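Local coordinates for hypothetical protein SO2946 (Shewanella oneidensis, PDB 2A5Z) that is of unknown function but has a jelly-roll fold with a carbohydrate-binding module and binds magnesium, consistent with a role in recognising sugars, at residues L70-N80 and P92-F103; L104-K114 and M218-G229. All coordinates share one frame; numbering follows the deposited sequence.

Contact 1 (L70-N80 and P92-F103)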
loop_
_atom_site.group_PDB
_atom_site.type_symbol
_atom_site.label_atom_id
_atom_site.label_comp_id
_atom_site.label_asym_id
_atom_site.label_seq_id
_atom_site.Cartn_x
_atom_site.Cartn_y
_atom_site.Cartn_z
ATOM N N LEU C 70 8.903 1.775 6.690
ATOM C CA LEU C 70 8.692 2.782 7.726
ATOM C C LEU C 70 8.888 2.099 9.063
ATOM O O LEU C 70 7.972 1.501 9.619
ATOM C CB LEU C 70 7.310 3.426 7.601
ATOM C CG LEU C 70 7.002 4.086 6.250
ATOM C CD1 LEU C 70 5.521 4.362 6.126
ATOM C CD2 LEU C 70 7.840 5.364 6.048
ATOM N N LEU C 71 10.113 2.184 9.557
ATOM C CA LEU C 71 10.572 1.267 10.588
ATOM C C LEU C 71 10.772 1.961 11.911
ATOM O O LEU C 71 11.561 2.902 12.015
ATOM C CB LEU C 71 11.865 0.581 10.129
ATOM C CG LEU C 71 11.749 -0.201 8.812
ATOM C CD1 LEU C 71 13.094 -0.759 8.366
ATOM C CD2 LEU C 71 10.743 -1.314 8.969
ATOM N N SER C 72 10.023 1.497 12.906
ATOM C CA SER C 72 10.151 1.954 14.279
ATOM C C SER C 72 10.895 0.908 15.101
ATOM O O SER C 72 10.631 -0.293 14.971
ATOM C CB SER C 72 8.766 2.200 14.875
ATOM O OG SER C 72 8.155 3.324 14.265
ATOM N N THR C 73 11.850 1.366 15.912
ATOM C CA THR C 73 12.532 0.512 16.887
ATOM C C THR C 73 12.615 1.207 18.249
ATOM O O THR C 73 12.511 2.437 18.337
ATOM C CB THR C 73 13.961 0.084 16.418
ATOM O OG1 THR C 73 14.726 1.237 16.055
ATOM C CG2 THR C 73 13.890 -0.860 15.234
ATOM N N GLY C 74 12.786 0.408 19.305
ATOM C CA GLY C 74 13.009 0.921 20.658
ATOM C C GLY C 74 11.839 1.700 21.242
ATOM O O GLY C 74 12.035 2.563 22.091
ATOM N N ASN C 75 10.625 1.380 20.797
ATOM C CA ASN C 75 9.409 2.082 21.205
ATOM C C ASN C 75 9.478 3.593 20.981
ATOM O O ASN C 75 9.004 4.375 21.812
ATOM C CB ASN C 75 9.050 1.757 22.665
ATOM C CG ASN C 75 8.891 0.271 22.900
ATOM O OD1 ASN C 75 7.858 -0.309 22.583
ATOM N ND2 ASN C 75 9.925 -0.354 23.445
ATOM N N ILE C 76 10.076 3.991 19.855
ATOM C CA ILE C 76 10.138 5.389 19.441
ATOM C C ILE C 76 8.716 5.955 19.417
ATOM O O ILE C 76 7.759 5.259 19.046
ATOM C CB ILE C 76 10.804 5.540 18.041
ATOM C CG1 ILE C 76 11.124 7.003 17.722
ATOM C CG2 ILE C 76 9.925 4.923 16.947
ATOM C CD1 ILE C 76 12.342 7.558 18.464
ATOM N N SER C 77 8.579 7.211 19.813
ATOM C CA SER C 77 7.270 7.803 19.934
ATOM C C SER C 77 6.916 8.596 18.676
ATOM O O SER C 77 7.378 9.719 18.478
ATOM C CB SER C 77 7.206 8.668 21.192
ATOM O OG SER C 77 5.910 9.177 21.374
ATOM N N LEU C 78 6.116 7.993 17.803
ATOM C CA LEU C 78 5.608 8.722 16.651
ATOM C C LEU C 78 4.439 9.571 17.124
ATOM O O LEU C 78 3.445 9.043 17.617
ATOM C CB LEU C 78 5.195 7.778 15.516
ATOM C CG LEU C 78 6.209 6.748 14.988
ATOM C CD1 LEU C 78 5.612 6.007 13.799
ATOM C CD2 LEU C 78 7.545 7.383 14.606
ATOM N N GLN C 79 4.588 10.889 17.014
ATOM C CA GLN C 79 3.551 11.834 17.437
ATOM C C GLN C 79 2.422 11.902 16.411
ATOM O O GLN C 79 2.504 11.281 15.348
ATOM C CB GLN C 79 4.158 13.220 17.648
ATOM C CG GLN C 79 5.305 13.246 18.641
ATOM C CD GLN C 79 4.850 12.947 20.057
ATOM O OE1 GLN C 79 4.233 13.787 20.708
ATOM N NE2 GLN C 79 5.156 11.747 20.540
ATOM N N ASN C 80 1.369 12.646 16.734
ATOM C CA ASN C 80 0.257 12.835 15.808
ATOM C C ASN C 80 0.686 13.498 14.512
ATOM O O ASN C 80 1.458 14.456 14.528
ATOM C CB ASN C 80 -0.838 13.675 16.443
ATOM C CG ASN C 80 -1.606 12.920 17.490
ATOM O OD1 ASN C 80 -1.633 13.316 18.652
ATOM N ND2 ASN C 80 -2.235 11.825 17.089
ATOM N N PRO C 92 6.058 14.013 13.262
ATOM C CA PRO C 92 6.986 14.387 14.325
ATOM C C PRO C 92 7.369 13.156 15.137
ATOM O O PRO C 92 6.562 12.220 15.277
ATOM C CB PRO C 92 6.175 15.365 15.185
ATOM C CG PRO C 92 4.890 15.594 14.442
ATOM C CD PRO C 92 4.681 14.368 13.625
ATOM N N ILE C 93 8.588 13.162 15.667
ATOM C CA ILE C 93 9.166 11.969 16.289
ATOM C C ILE C 93 9.813 12.350 17.627
ATOM O O ILE C 93 10.528 13.350 17.718
ATOM C CB ILE C 93 10.182 11.273 15.314
ATOM C CG1 ILE C 93 9.478 10.870 14.006
ATOM C CG2 ILE C 93 10.834 10.046 15.951
ATOM C CD1 ILE C 93 10.400 10.766 12.789
ATOM N N VAL C 94 9.532 11.566 18.667
ATOM C CA VAL C 94 10.030 11.850 20.016
ATOM C C VAL C 94 10.693 10.604 20.624
ATOM O O VAL C 94 10.247 9.470 20.406
ATOM C CB VAL C 94 8.900 12.444 20.921
ATOM C CG1 VAL C 94 9.313 12.528 22.382
ATOM C CG2 VAL C 94 8.499 13.823 20.435
ATOM N N SER C 95 11.782 10.826 21.358
ATOM C CA SER C 95 12.537 9.756 21.997
ATOM C C SER C 95 11.730 9.022 23.073
ATOM O O SER C 95 10.723 9.528 23.568
ATOM C CB SER C 95 13.819 10.313 22.614
ATOM O OG SER C 95 13.538 11.129 23.738
ATOM N N SER C 96 12.189 7.823 23.420
ATOM C CA SER C 96 11.582 7.019 24.472
ATOM C C SER C 96 12.604 6.761 25.576
ATOM O O SER C 96 13.674 7.390 25.617
ATOM C CB SER C 96 11.098 5.693 23.890
ATOM O OG SER C 96 12.199 4.945 23.409
ATOM N N THR C 97 12.273 5.830 26.465
ATOM C CA THR C 97 13.160 5.450 27.559
ATOM C C THR C 97 14.123 4.330 27.157
ATOM O O THR C 97 14.799 3.757 28.008
ATOM C CB THR C 97 12.357 5.031 28.809
ATOM O OG1 THR C 97 11.476 3.957 28.468
ATOM C CG2 THR C 97 11.536 6.207 29.329
ATOM N N THR C 98 14.170 4.019 25.863
ATOM C CA THR C 98 15.111 3.038 25.318
ATOM C C THR C 98 16.161 3.759 24.484
ATOM O O THR C 98 15.822 4.515 23.573
ATOM C CB THR C 98 14.399 1.974 24.432
ATOM O OG1 THR C 98 13.331 1.360 25.171
ATOM C CG2 THR C 98 15.377 0.893 23.956
ATOM N N ALA C 99 17.433 3.518 24.800
ATOM C CA ALA C 99 18.546 4.101 24.058
ATOM C C ALA C 99 18.587 3.547 22.640
ATOM O O ALA C 99 18.305 2.364 22.411
ATOM C CB ALA C 99 19.868 3.836 24.774
ATOM N N ASN C 100 18.931 4.415 21.695
ATOM C CA ASN C 100 19.033 4.070 20.269
ATOM C C ASN C 100 17.703 3.866 19.531
ATOM O O ASN C 100 17.697 3.479 18.357
ATOM C CB ASN C 100 20.000 2.899 20.028
ATOM C CG ASN C 100 21.432 3.238 20.396
ATOM O OD1 ASN C 100 21.831 4.406 20.406
ATOM N ND2 ASN C 100 22.222 2.212 20.685
ATOM N N ALA C 101 16.588 4.156 20.204
ATOM C CA ALA C 101 15.273 4.154 19.550
ATOM C C ALA C 101 15.345 5.040 18.310
ATOM O O ALA C 101 15.979 6.108 18.333
ATOM C CB ALA C 101 14.204 4.654 20.496
ATOM N N SER C 102 14.715 4.595 17.228
ATOM C CA SER C 102 14.822 5.306 15.959
ATOM C C SER C 102 13.589 5.141 15.078
ATOM O O SER C 102 12.807 4.202 15.248
ATOM C CB SER C 102 16.061 4.839 15.189
ATOM O OG SER C 102 15.962 3.471 14.818
ATOM N N PHE C 103 13.424 6.075 14.147
ATOM C CA PHE C 103 12.489 5.894 13.050
ATOM C C PHE C 103 13.248 5.981 11.738
ATOM O O PHE C 103 14.081 6.871 11.541
ATOM C CB PHE C 103 11.342 6.907 13.090
ATOM C CG PHE C 103 10.413 6.801 11.910
ATOM C CD1 PHE C 103 9.455 5.793 11.851
ATOM C CD2 PHE C 103 10.514 7.697 10.844
ATOM C CE1 PHE C 103 8.598 5.687 10.744
ATOM C CE2 PHE C 103 9.664 7.601 9.738
ATOM C CZ PHE C 103 8.708 6.599 9.689
HETATM O O HOH W 1 14.123 2.221 13.073
#

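Contact 2 (L104-K114 and M218-G229)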
loop_
_atom_site.group_PDB
_atom_site.type_symbol
_atom_site.label_atom_id
_atom_site.label_comp_id
_atom_site.label_asym_id
_atom_site.label_seq_id
_atom_site.Cartn_x
_atom_site.Cartn_y
_atom_site.Cartn_z
ATOM N N LEU C 104 12.958 5.046 10.846
ATOM C CA LEU C 104 13.657 4.963 9.574
ATOM C C LEU C 104 12.653 4.893 8.431
ATOM O O LEU C 104 11.799 4.009 8.410
ATOM C CB LEU C 104 14.587 3.734 9.564
ATOM C CG LEU C 104 15.669 3.616 8.481
ATOM C CD1 LEU C 104 16.804 2.667 8.907
ATOM C CD2 LEU C 104 15.062 3.169 7.169
ATOM N N ALA C 105 12.750 5.833 7.491
ATOM C CA ALA C 105 12.018 5.743 6.236
ATOM C C ALA C 105 13.023 5.462 5.128
ATOM O O ALA C 105 13.827 6.326 4.765
ATOM C CB ALA C 105 11.215 7.040 5.961
ATOM N N GLY C 106 13.010 4.239 4.611
ATOM C CA GLY C 106 14.037 3.840 3.666
ATOM C C GLY C 106 13.724 2.641 2.803
ATOM O O GLY C 106 12.628 2.067 2.876
HETATM N N MSE C 107 14.701 2.294 1.964
HETATM C CA MSE C 107 14.637 1.127 1.068
HETATM C C MSE C 107 15.932 0.306 1.168
HETATM O O MSE C 107 16.945 0.783 1.705
HETATM C CB MSE C 107 14.360 1.562 -0.388
HETATM C CG MSE C 107 12.940 2.162 -0.626
HETATM SE SE MSE C 107 12.472 2.422 -2.353
HETATM C CE MSE C 107 12.139 0.723 -2.836
ATOM N N LEU C 108 15.895 -0.926 0.664
ATOM C CA LEU C 108 17.073 -1.800 0.627
ATOM C C LEU C 108 18.091 -1.326 -0.411
ATOM O O LEU C 108 17.717 -0.838 -1.483
ATOM C CB LEU C 108 16.666 -3.250 0.314
ATOM C CG LEU C 108 15.802 -3.972 1.349
ATOM C CD1 LEU C 108 15.046 -5.153 0.714
ATOM C CD2 LEU C 108 16.618 -4.416 2.572
HETATM N N MSE C 109 19.376 -1.498 -0.100
HETATM C CA MSE C 109 20.455 -1.065 -1.000
HETATM C C MSE C 109 20.685 -2.010 -2.179
HETATM O O MSE C 109 21.135 -1.567 -3.248
HETATM C CB MSE C 109 21.751 -0.839 -0.209
HETATM C CG MSE C 109 21.574 0.178 0.945
HETATM SE SE MSE C 109 23.075 0.730 1.794
HETATM C CE MSE C 109 23.825 1.628 0.432
ATOM N N ALA C 110 20.355 -3.291 -1.998
ATOM C CA ALA C 110 20.587 -4.324 -3.023
ATOM C C ALA C 110 19.967 -3.993 -4.377
ATOM O O ALA C 110 20.503 -4.356 -5.423
ATOM C CB ALA C 110 20.087 -5.688 -2.538
ATOM N N ILE C 111 18.835 -3.295 -4.341
ATOM C CA ILE C 111 18.105 -2.951 -5.554
ATOM C C ILE C 111 18.590 -1.643 -6.184
ATOM O O ILE C 111 18.152 -1.270 -7.270
ATOM C CB ILE C 111 16.566 -2.904 -5.297
ATOM C CG1 ILE C 111 16.213 -1.819 -4.278
ATOM C CG2 ILE C 111 16.048 -4.292 -4.858
ATOM C CD1 ILE C 111 14.733 -1.465 -4.237
ATOM N N PHE C 112 19.483 -0.940 -5.486
ATOM C CA PHE C 112 20.058 0.303 -6.002
ATOM C C PHE C 112 21.587 0.168 -6.050
ATOM O O PHE C 112 22.294 0.746 -5.226
ATOM C CB PHE C 112 19.639 1.515 -5.153
ATOM C CG PHE C 112 18.143 1.748 -5.095
ATOM C CD1 PHE C 112 17.408 1.988 -6.258
ATOM C CD2 PHE C 112 17.474 1.737 -3.872
ATOM C CE1 PHE C 112 16.025 2.198 -6.207
ATOM C CE2 PHE C 112 16.100 1.958 -3.807
ATOM C CZ PHE C 112 15.371 2.187 -4.973
ATOM N N PRO C 113 22.105 -0.616 -7.011
ATOM C CA PRO C 113 23.554 -0.701 -7.124
ATOM C C PRO C 113 24.099 0.644 -7.633
ATOM O O PRO C 113 23.317 1.483 -8.105
ATOM C CB PRO C 113 23.760 -1.823 -8.146
ATOM C CG PRO C 113 22.523 -1.821 -8.960
ATOM C CD PRO C 113 21.416 -1.424 -8.034
ATOM N N LYS C 114 25.410 0.850 -7.535
ATOM C CA LYS C 114 26.023 2.148 -7.889
ATOM C C LYS C 114 25.611 2.706 -9.256
ATOM O O LYS C 114 25.425 3.919 -9.415
ATOM C CB LYS C 114 27.555 2.113 -7.741
ATOM C CG LYS C 114 28.301 1.132 -8.626
ATOM C CD LYS C 114 29.784 1.159 -8.294
ATOM C CE LYS C 114 30.602 0.296 -9.233
ATOM N NZ LYS C 114 30.560 -1.142 -8.821
HETATM N N MSE C 218 30.503 5.196 -0.283
HETATM C CA MSE C 218 29.521 5.160 0.797
HETATM C C MSE C 218 29.546 3.838 1.574
HETATM O O MSE C 218 30.017 2.807 1.052
HETATM C CB MSE C 218 28.112 5.421 0.233
HETATM C CG MSE C 218 27.450 4.233 -0.502
HETATM SE SE MSE C 218 25.759 4.564 -1.091
HETATM C CE MSE C 218 26.112 5.647 -2.469
ATOM N N PHE C 219 29.051 3.865 2.814
ATOM C CA PHE C 219 28.713 2.625 3.511
ATOM C C PHE C 219 27.615 1.886 2.738
ATOM O O PHE C 219 26.591 2.472 2.378
ATOM C CB PHE C 219 28.238 2.867 4.959
ATOM C CG PHE C 219 27.538 1.665 5.564
ATOM C CD1 PHE C 219 28.235 0.471 5.781
ATOM C CD2 PHE C 219 26.178 1.713 5.877
ATOM C CE1 PHE C 219 27.595 -0.651 6.307
ATOM C CE2 PHE C 219 25.523 0.602 6.415
ATOM C CZ PHE C 219 26.232 -0.586 6.629
ATOM N N ARG C 220 27.833 0.595 2.507
ATOM C CA ARG C 220 26.878 -0.227 1.789
ATOM C C ARG C 220 26.825 -1.622 2.391
ATOM O O ARG C 220 27.855 -2.217 2.665
ATOM C CB ARG C 220 27.241 -0.311 0.302
ATOM C CG ARG C 220 26.307 -1.213 -0.508
ATOM C CD ARG C 220 26.694 -1.299 -1.988
ATOM N NE ARG C 220 26.274 -0.117 -2.752
ATOM C CZ ARG C 220 25.062 0.059 -3.280
ATOM N NH1 ARG C 220 24.111 -0.854 -3.134
ATOM N NH2 ARG C 220 24.800 1.158 -3.962
ATOM N N ALA C 221 25.609 -2.113 2.611
ATOM C CA ALA C 221 25.357 -3.528 2.875
ATOM C C ALA C 221 24.132 -3.909 2.067
ATOM O O ALA C 221 23.047 -3.336 2.255
ATOM C CB ALA C 221 25.142 -3.785 4.358
ATOM N N ASP C 222 24.316 -4.846 1.136
ATOM C CA ASP C 222 23.236 -5.286 0.255
ATOM C C ASP C 222 22.400 -6.410 0.884
ATOM O O ASP C 222 22.188 -7.474 0.289
ATOM C CB ASP C 222 23.784 -5.686 -1.121
ATOM C CG ASP C 222 24.205 -4.472 -1.969
ATOM O OD1 ASP C 222 23.869 -3.319 -1.616
ATOM O OD2 ASP C 222 24.867 -4.683 -3.003
ATOM N N ASN C 223 21.914 -6.137 2.088
ATOM C CA ASN C 223 21.055 -7.055 2.834
ATOM C C ASN C 223 20.204 -6.233 3.806
ATOM O O ASN C 223 20.260 -4.999 3.783
ATOM C CB ASN C 223 21.889 -8.130 3.557
ATOM C CG ASN C 223 22.954 -7.535 4.467
ATOM O OD1 ASN C 223 22.656 -6.689 5.312
ATOM N ND2 ASN C 223 24.203 -7.970 4.295
ATOM N N ALA C 224 19.420 -6.898 4.650
ATOM C CA ALA C 224 18.481 -6.185 5.517
ATOM C C ALA C 224 19.084 -5.679 6.833
ATOM O O ALA C 224 18.346 -5.223 7.696
ATOM C CB ALA C 224 17.209 -7.035 5.772
ATOM N N THR C 225 20.409 -5.750 6.988
ATOM C CA THR C 225 21.088 -5.086 8.118
ATOM C C THR C 225 21.211 -3.580 7.881
ATOM O O THR C 225 21.499 -2.810 8.814
ATOM C CB THR C 225 22.514 -5.653 8.408
ATOM O OG1 THR C 225 23.409 -5.272 7.354
ATOM C CG2 THR C 225 22.489 -7.165 8.544
ATOM N N ALA C 226 20.998 -3.158 6.635
ATOM C CA ALA C 226 21.087 -1.744 6.290
ATOM C C ALA C 226 19.862 -1.282 5.497
ATOM O O ALA C 226 19.095 -2.101 5.000
ATOM C CB ALA C 226 22.370 -1.470 5.517
ATOM N N HIS C 227 19.679 0.037 5.419
ATOM C CA HIS C 227 18.690 0.663 4.548
ATOM C C HIS C 227 19.271 1.983 4.060
ATOM O O HIS C 227 20.246 2.476 4.635
ATOM C CB HIS C 227 17.389 0.934 5.310
ATOM C CG HIS C 227 16.283 -0.029 5.011
ATOM N ND1 HIS C 227 16.460 -1.397 4.999
ATOM C CD2 HIS C 227 14.969 0.180 4.749
ATOM C CE1 HIS C 227 15.309 -1.988 4.731
ATOM N NE2 HIS C 227 14.389 -1.054 4.571
ATOM N N ILE C 228 18.683 2.544 3.007
ATOM C CA ILE C 228 19.056 3.877 2.520
ATOM C C ILE C 228 17.831 4.808 2.524
ATOM O O ILE C 228 16.756 4.429 2.068
ATOM C CB ILE C 228 19.808 3.822 1.130
ATOM C CG1 ILE C 228 20.299 5.215 0.700
ATOM C CG2 ILE C 228 18.977 3.093 0.030
ATOM C CD1 ILE C 228 21.449 5.184 -0.315
ATOM N N GLY C 229 17.990 6.006 3.090
ATOM C CA GLY C 229 16.883 6.949 3.195
ATOM C C GLY C 229 17.050 7.951 4.326
ATOM O O GLY C 229 18.061 8.647 4.405
HETATM O O HOH W 2 20.212 -2.460 2.330
HETATM O O HOH W 3 19.754 -4.685 0.478
#

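Contact 1 (L70-N80 and P92-F103)
L70 runs alongside the F103 ring, with L70 CD2 3.9 Å from F103 CZ. F103 carries CG anti to its backbone N (chi1 176°), which takes the ring past its bridge partner S72 and along the backbone of L70 and L71. S72 OG sits at the ring edge, in its plane, 3.7 Å from F103 CD1. L78 arrives from the other strand pair and comes in roughly perpendicular to F103, placing its CD2 methyl 3.7 Å from F103 CD1. The same methyl also packs on I93.

I76 fills the angle between the two strand pairs. Its CG1 comes within 3.5 Å of I93 CG2 as the two chains pass at a slant, its CD1 extends to A101 CB, and its CG2 lies against the carbonyl of S102. L243, from a neighbouring loop, packs on it as well. Further along, the bend at chi2 (-67°) folds Q79 CD back to 3.8 Å from V94 CG2.

At the corner itself, S96 OG donates to G74 O over 2.7 Å, almost in line with the carbonyl, and accepts from T98 N in an ST turn, so this hydroxyl joins the two loops. T73 O takes I76 N from one face and S102 N from the other. One water donates to both L71 O and S102 OG, and that hydroxyl is also hydrogen-bonded to G144 O.

Two short antiparallel ladders form, one holding the hydrogen-bonded pair T73 with S102, the other S77 with V94, and both chains bend between them. Such paired strands turning a corner together, with apolar side chains packed inside the bend, suit the curled sheets of a jelly roll.

Contact 2 (L104-K114 and M218-G229)
M109, a selenomethionine in this crystal, reaches deep into segment 218-229, its CG 4.0 Å from I228 CG2. A bend at chi3 (67°) brings its CE methyl over one face of the R220 guanidinium and 3.5 Å from F219 O.

R220 turns its edge to two backbone carbonyls and two carboxylates. NH2 gives F112 O a bond of 2.8 Å in the carbonyl plane. NH1 points one hydrogen at D222 OD1, a salt bridge of 2.9 Å to the syn lone pair; its bent bonds to M109 O and F112 O (both 136°) probably share the other. NE pairs with D195.

H227 lays its ring over the opposing backbone: M107 O is 3.4 Å above its plane and L108 N lies over its centre. L108 CD2 touches H227 CE1 at 3.5 Å. ND1 donates to A226 O, NE2 is hydrogen-bonded to S69 OG, and H58 of the third subunit meets the ring edge-to-face. Beside it M107 and I228 form an antiparallel hydrogen-bonded pair, where strand 102-107 meets strand 226-228 just before the corner at G229.

With two carboxylates and two carbonyls about it, R220 very probably stays charged, and its in-plane bonds tie the M109-F112 turn to segment 218-229.

In the fold
Following the chain, contact 1 comes first: strand 68-73 leads through the corner into 77-78, and the return of 92-103 closes a short loop that includes the magnesium ligands F88 and G89. Strand 102-107 then runs directly from contact 1 into contact 2. That second contact closes only after about a hundred residues, rich in strand, have passed, when 218-229 comes back beside 104-114. The two closures are therefore in series, neither nested nor crossed. They meet where L71 N lies 2.7 Å from L104 O, a probable hydrogen bond. Strand 102-107, flanked by 68-73 and 230-234, joins the early corner to the late strands of the curled sheet.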